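Local coordinates for ribokinase (Staphylococcus aureus, PDB 3RY7), which phosphorylates D-ribose at O-5 in a reaction that needs ATP and magnesium, and is activated by monovalent cations, at residues A[46-49]-A[50-54]; A[282-285]-A[286-289]. All coordinates share one frame; numbering follows the deposited sequence.

Contact 1 reaches the probable catalytic aspartate of ribokinase, and contact 2 holds probable ligands of its activating cation. Contact 1 is the last turn and cap of helix 42-52, contact 2 the turn by which the chain leaves helix 271-283. Their centres lie 16 Å apart and their nearest atoms about 6 Å, without touching; Met53 of contact 1 packs on Phe277 and Ala281, which lead into contact 2. Both meet helix 252-263 near its start: Gln46 binds Asp254, the probable proton acceptor, and Ser282 OG binds Ala252 O. Thr285 and Lys288 of contact 2 are probably potassium ligands. Pro296 of the second subunit is shared, packing against Arg52, Leu284 and Thr285.

Contact 1: A[46-49]-A[50-54]; sequences QAIA and TARMQ
Ile48 and Arg52, one helical turn apart, run side by side, and the isoleucine's CG2 sits over one face of the guanidinium, 3.4 Å from Arg52 CZ. The methyl is centred over that flat group because CG2 stands anti to the backbone N of Ile48 while the arginine chain is extended from CG to NE. Arg52 NH1 then binds the carbonyls of Gln292 and Ile295 of the second subunit, so the methyl-on-guanidinium packing lies at the interface with that subunit.

The backbone supplies ordinary helical bonds, Ala51 N to Ala47 O at 3.0 Å, Arg52 N to Ile48 O at 2.8 Å and Met53 N to Ala49 O at 2.9 Å. A Schellman motif follows, in which Gln54 turns to a positive phi of 71° and its N reaches Ala51 O at 2.9 Å.

Among the side-chain polar groups, Gln46 is held at both ends of its amide, OE1 by Gln140 and NE2 by Asn165 and Asp254, consistent with a second-shell role at the catalytic site. Thr50 OG1 bonds Thr57 of strand 56-64, on which Ala47 and Ala51 also pack, while Met53 wedges between helices 252-263 and 271-283.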
ATOM      1  N   GLN A  46     -13.387   6.980  10.946  1.00 20.94           N
ATOM      2  CA  GLN A  46     -13.019   7.422  12.287  1.00 23.05           C
ATOM      3  C   GLN A  46     -13.218   6.296  13.285  1.00 24.31           C
ATOM      4  O   GLN A  46     -12.436   6.144  14.213  1.00 26.12           O
ATOM      5  CB  GLN A  46     -13.788   8.697  12.681  1.00 23.72           C
ATOM      6  CG  GLN A  46     -13.359   9.922  11.838  1.00 18.25           C
ATOM      7  CD  GLN A  46     -14.128  11.186  12.171  1.00 20.38           C
ATOM      8  OE1 GLN A  46     -14.794  11.257  13.202  1.00 23.09           O
ATOM      9  NE2 GLN A  46     -14.030  12.196  11.305  1.00 18.33           N
ATOM     10  N   ALA A  47     -14.254   5.490  13.068  1.00 23.57           N
ATOM     11  CA  ALA A  47     -14.538   4.353  13.936  1.00 21.84           C
ATOM     12  C   ALA A  47     -13.413   3.313  13.883  1.00 26.11           C
ATOM     13  O   ALA A  47     -12.957   2.824  14.910  1.00 29.53           O
ATOM     14  CB  ALA A  47     -15.873   3.719  13.555  1.00 22.27           C
ATOM     15  N   ILE A  48     -12.974   2.974  12.674  1.00 23.32           N
ATOM     16  CA  ILE A  48     -11.892   2.016  12.497  1.00 25.43           C
ATOM     17  C   ILE A  48     -10.578   2.570  13.060  1.00 27.36           C
ATOM     18  O   ILE A  48      -9.813   1.842  13.668  1.00 28.62           O
ATOM     19  CB  ILE A  48     -11.704   1.637  11.007  1.00 30.06           C
ATOM     20  CG1 ILE A  48     -12.832   0.699  10.554  1.00 27.86           C
ATOM     21  CG2 ILE A  48     -10.324   0.997  10.782  1.00 28.51           C
ATOM     22  CD1 ILE A  48     -13.023   0.656   9.043  1.00 29.24           C
ATOM     23  N   ALA A  49     -10.330   3.864  12.871  1.00 31.93           N
ATOM     24  CA  ALA A  49      -9.148   4.494  13.468  1.00 31.15           C
ATOM     25  C   ALA A  49      -9.165   4.409  14.995  1.00 32.07           C
ATOM     26  O   ALA A  49      -8.218   3.891  15.593  1.00 35.41           O
ATOM     27  CB  ALA A  49      -9.004   5.944  12.996  1.00 24.60           C
ATOM     28  N   THR A  50     -10.230   4.896  15.635  1.00 29.57           N
ATOM     29  CA  THR A  50     -10.250   4.873  17.096  1.00 30.24           C
ATOM     30  C   THR A  50     -10.127   3.436  17.597  1.00 29.49           C
ATOM     31  O   THR A  50      -9.444   3.177  18.589  1.00 32.39           O
ATOM     32  CB  THR A  50     -11.519   5.535  17.725  1.00 29.20           C
ATOM     33  OG1 THR A  50     -12.613   4.612  17.694  1.00 36.60           O
ATOM     34  CG2 THR A  50     -11.905   6.775  16.983  1.00 27.01           C
ATOM     35  N   ALA A  51     -10.773   2.503  16.902  1.00 26.98           N
ATOM     36  CA  ALA A  51     -10.748   1.095  17.309  1.00 35.52           C
ATOM     37  C   ALA A  51      -9.368   0.439  17.106  1.00 32.47           C
ATOM     38  O   ALA A  51      -8.932  -0.382  17.910  1.00 33.79           O
ATOM     39  CB  ALA A  51     -11.836   0.311  16.582  1.00 31.73           C
ATOM     40  N   ARG A  52      -8.682   0.804  16.032  1.00 36.33           N
ATOM     41  CA  ARG A  52      -7.331   0.287  15.816  1.00 35.50           C
ATOM     42  C   ARG A  52      -6.351   0.916  16.796  1.00 42.73           C
ATOM     43  O   ARG A  52      -5.290   0.357  17.056  1.00 41.47           O
ATOM     44  CB  ARG A  52      -6.869   0.457  14.364  1.00 32.05           C
ATOM     45  CG  ARG A  52      -7.347  -0.689  13.468  1.00 32.64           C
ATOM     46  CD  ARG A  52      -7.022  -0.502  11.989  1.00 30.06           C
ATOM     47  NE  ARG A  52      -7.804  -1.449  11.196  1.00 31.91           N
ATOM     48  CZ  ARG A  52      -8.030  -1.342   9.888  1.00 34.92           C
ATOM     49  NH1 ARG A  52      -7.508  -0.332   9.189  1.00 34.61           N
ATOM     50  NH2 ARG A  52      -8.779  -2.258   9.277  1.00 31.85           N
ATOM     51  N   MET A  53      -6.723   2.066  17.356  1.00 36.55           N
ATOM     52  CA  MET A  53      -5.952   2.670  18.438  1.00 33.62           C
ATOM     53  C   MET A  53      -6.318   2.038  19.773  1.00 37.11           C
ATOM     54  O   MET A  53      -5.868   2.487  20.816  1.00 43.42           O
ATOM     55  CB  MET A  53      -6.200   4.174  18.495  1.00 41.25           C
ATOM     56  CG  MET A  53      -5.545   4.935  17.370  1.00 37.93           C
ATOM     57  SD  MET A  53      -3.986   4.132  16.983  1.00 47.23           S
ATOM     58  CE  MET A  53      -3.259   5.313  15.876  1.00 35.35           C
ATOM     59  N   GLN A  54      -7.165   1.015  19.727  1.00 40.01           N
ATOM     60  CA  GLN A  54      -7.557   0.233  20.903  1.00 40.98           C
ATOM     61  C   GLN A  54      -8.478   0.944  21.915  1.00 45.63           C
ATOM     62  O   GLN A  54      -8.599   0.525  23.072  1.00 46.35           O
ATOM     63  CB  GLN A  54      -6.328  -0.371  21.578  1.00 39.02           C
ATOM     64  CG  GLN A  54      -5.482  -1.155  20.593  1.00 44.29           C
ATOM     65  CD  GLN A  54      -4.508  -2.102  21.268  0.27 46.18           C
ATOM     66  OE1 GLN A  54      -4.718  -2.526  22.410  0.89 47.96           O
ATOM     67  NE2 GLN A  54      -3.436  -2.449  20.558  0.87 44.56           N
TER

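Contact 2: A[282-285]-A[286-289]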
ATOM      1  N   SER A 282      -2.006   9.824  11.697  1.00 26.93           N
ATOM      2  CA  SER A 282      -2.322  10.367  10.383  1.00 29.49           C
ATOM      3  C   SER A 282      -1.179  10.237   9.351  1.00 42.54           C
ATOM      4  O   SER A 282      -1.434  10.025   8.158  1.00 36.85           O
ATOM      5  CB  SER A 282      -2.741  11.826  10.520  1.00 30.86           C
ATOM      6  OG  SER A 282      -3.040  12.384   9.267  1.00 37.38           O
ATOM      7  N   SER A 283       0.071  10.376   9.793  1.00 33.00           N
ATOM      8  CA  SER A 283       1.202  10.385   8.855  1.00 43.32           C
ATOM      9  C   SER A 283       1.453   8.992   8.263  1.00 32.17           C
ATOM     10  O   SER A 283       1.755   8.865   7.082  1.00 40.91           O
ATOM     11  CB  SER A 283       2.469  10.918   9.524  1.00 38.59           C
ATOM     12  OG  SER A 283       2.976   9.968  10.448  1.00 38.19           O
ATOM     13  N   LEU A 284       1.293   7.967   9.099  1.00 34.96           N
ATOM     14  CA  LEU A 284       1.367   6.561   8.709  1.00 34.08           C
ATOM     15  C   LEU A 284       0.470   6.210   7.522  1.00 47.37           C
ATOM     16  O   LEU A 284       0.590   5.143   6.906  1.00 52.05           O
ATOM     17  CB  LEU A 284       0.960   5.700   9.895  1.00 27.81           C
ATOM     18  CG  LEU A 284       2.044   5.619  10.966  1.00 44.35           C
ATOM     19  CD1 LEU A 284       1.657   4.632  12.053  1.00 40.59           C
ATOM     20  CD2 LEU A 284       3.374   5.223  10.313  1.00 39.20           C
ATOM     21  N   THR A 285      -0.484   7.080   7.208  1.00 38.93           N
ATOM     22  CA  THR A 285      -1.409   6.789   6.142  1.00 37.67           C
ATOM     23  C   THR A 285      -0.890   7.210   4.809  1.00 37.07           C
ATOM     24  O   THR A 285      -1.326   6.723   3.826  1.00 34.22           O
ATOM     25  CB  THR A 285      -2.888   7.368   6.296  1.00 37.17           C
ATOM     26  OG1 THR A 285      -2.929   8.764   6.042  1.00 33.57           O
ATOM     27  CG2 THR A 285      -3.532   7.022   7.591  1.00 29.43           C
ATOM     28  N   VAL A 286       0.025   8.144   4.785  1.00 37.28           N
ATOM     29  CA  VAL A 286       0.592   8.564   3.515  1.00 39.71           C
ATOM     30  C   VAL A 286       1.983   7.949   3.328  1.00 46.43           C
ATOM     31  O   VAL A 286       2.738   8.345   2.432  1.00 49.08           O
ATOM     32  CB  VAL A 286       0.696  10.100   3.436  1.00 41.97           C
ATOM     33  CG1 VAL A 286      -0.691  10.726   3.437  1.00 43.27           C
ATOM     34  CG2 VAL A 286       1.519  10.636   4.593  1.00 44.44           C
ATOM     35  N   GLN A 287       2.302   6.975   4.174  1.00 35.10           N
ATOM     36  CA  GLN A 287       3.621   6.353   4.205  1.00 47.79           C
ATOM     37  C   GLN A 287       3.786   5.195   3.208  1.00 55.72           C
ATOM     38  O   GLN A 287       2.977   4.268   3.184  1.00 52.36           O
ATOM     39  CB  GLN A 287       3.925   5.889   5.629  1.00 51.91           C
ATOM     40  CG  GLN A 287       4.730   4.606   5.723  1.00 61.12           C
ATOM     41  CD  GLN A 287       5.561   4.537   7.000  1.00 69.02           C
ATOM     42  OE1 GLN A 287       5.414   3.610   7.807  1.00 75.99           O
ATOM     43  NE2 GLN A 287       6.443   5.524   7.189  1.00 70.35           N
ATOM     44  N   LYS A 288       4.835   5.231   2.409  1.00 52.93           N
ATOM     45  CA  LYS A 288       5.227   4.247   1.407  0.56 52.04           C
ATOM     46  C   LYS A 288       5.716   2.965   2.070  1.00 53.30           C
ATOM     47  O   LYS A 288       6.496   3.074   2.978  1.00 50.46           O
ATOM     48  CB  LYS A 288       6.309   4.879   0.521  0.56 50.62           C
ATOM     49  CG  LYS A 288       6.925   3.996  -0.575  0.56 51.21           C
ATOM     50  CD  LYS A 288       8.112   4.685  -1.287  0.56 47.29           C
ATOM     51  CE  LYS A 288       8.371   4.173  -2.736  0.56 38.35           C
ATOM     52  NZ  LYS A 288       8.376   2.693  -2.907  0.56 40.55           N
ATOM     53  N   HIS A 289       5.362   1.804   1.579  1.00 52.46           N
ATOM     54  CA  HIS A 289       5.811   0.547   2.184  1.00 46.94           C
ATOM     55  C   HIS A 289       6.928  -0.191   1.416  1.00 53.98           C
ATOM     56  O   HIS A 289       7.667  -1.003   1.995  1.00 42.14           O
ATOM     57  CB  HIS A 289       4.615  -0.369   2.442  1.00 56.10           C
ATOM     58  CG  HIS A 289       3.637   0.196   3.417  1.00 69.51           C
ATOM     59  ND1 HIS A 289       3.959   0.429   4.743  1.00 70.04           N
ATOM     60  CD2 HIS A 289       2.353   0.598   3.271  1.00 70.24           C
ATOM     61  CE1 HIS A 289       2.916   0.941   5.365  1.00 74.80           C
ATOM     62  NE2 HIS A 289       1.924   1.056   4.492  1.00 75.88           N
TER
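Leu284 and Gln287 lie alongside each other and point the same way, the leucine's CD2 approaching the amide end of the glutamine at 3.6 Å from Gln287 OE1. It is a plain van der Waals meeting of a methyl with a carboxamide. Nearer the backbone, the CB of Gln287 rests 3.6 Å from Leu284 O, so the glutamine is in contact at its root as well as at its end.

The next pair is set differently. Thr285 and Val286 are angled across one another, with Thr285 OG1 and Val286 CG1 4.0 Å apart. With CG1 of the valine anti to its carbonyl carbon (chi1 -66°), the other branch, CG2, falls between the backbone N and that carbon, 3.1 Å from Ser283 O, a tight approach.

Behind these orientations stands a type I beta turn from Ser283 to Val286, by which the chain leaves helix 271-283 for the loop that follows. Its closing bond, Val286 N to Ser283 O, measures 3.0 Å, with the donor well above the carbonyl plane, 50° out of it. One residue earlier, Ser282 O is gripped twice by Thr285, by its N at 3.2 Å and by its OG1 at 2.9 Å. The hydroxyl can fold back to that carbonyl because chi1 of 75° sets OG1 over the main chain.

Thr285 OG1 is also hydrogen-bonded to Thr250 OG1, and this bond, with the one to Ser282 O, holds the threonine side chain in its rotamer. Thr285, Thr250 and Lys288 are probable potassium ligands, together with Asp248, Gly290 and Ser294, consistent with the turn forming part of the cation site. Val286 packs on Lys243, Asn245 and Thr250, whereas Leu284 faces Pro296 of the second subunit.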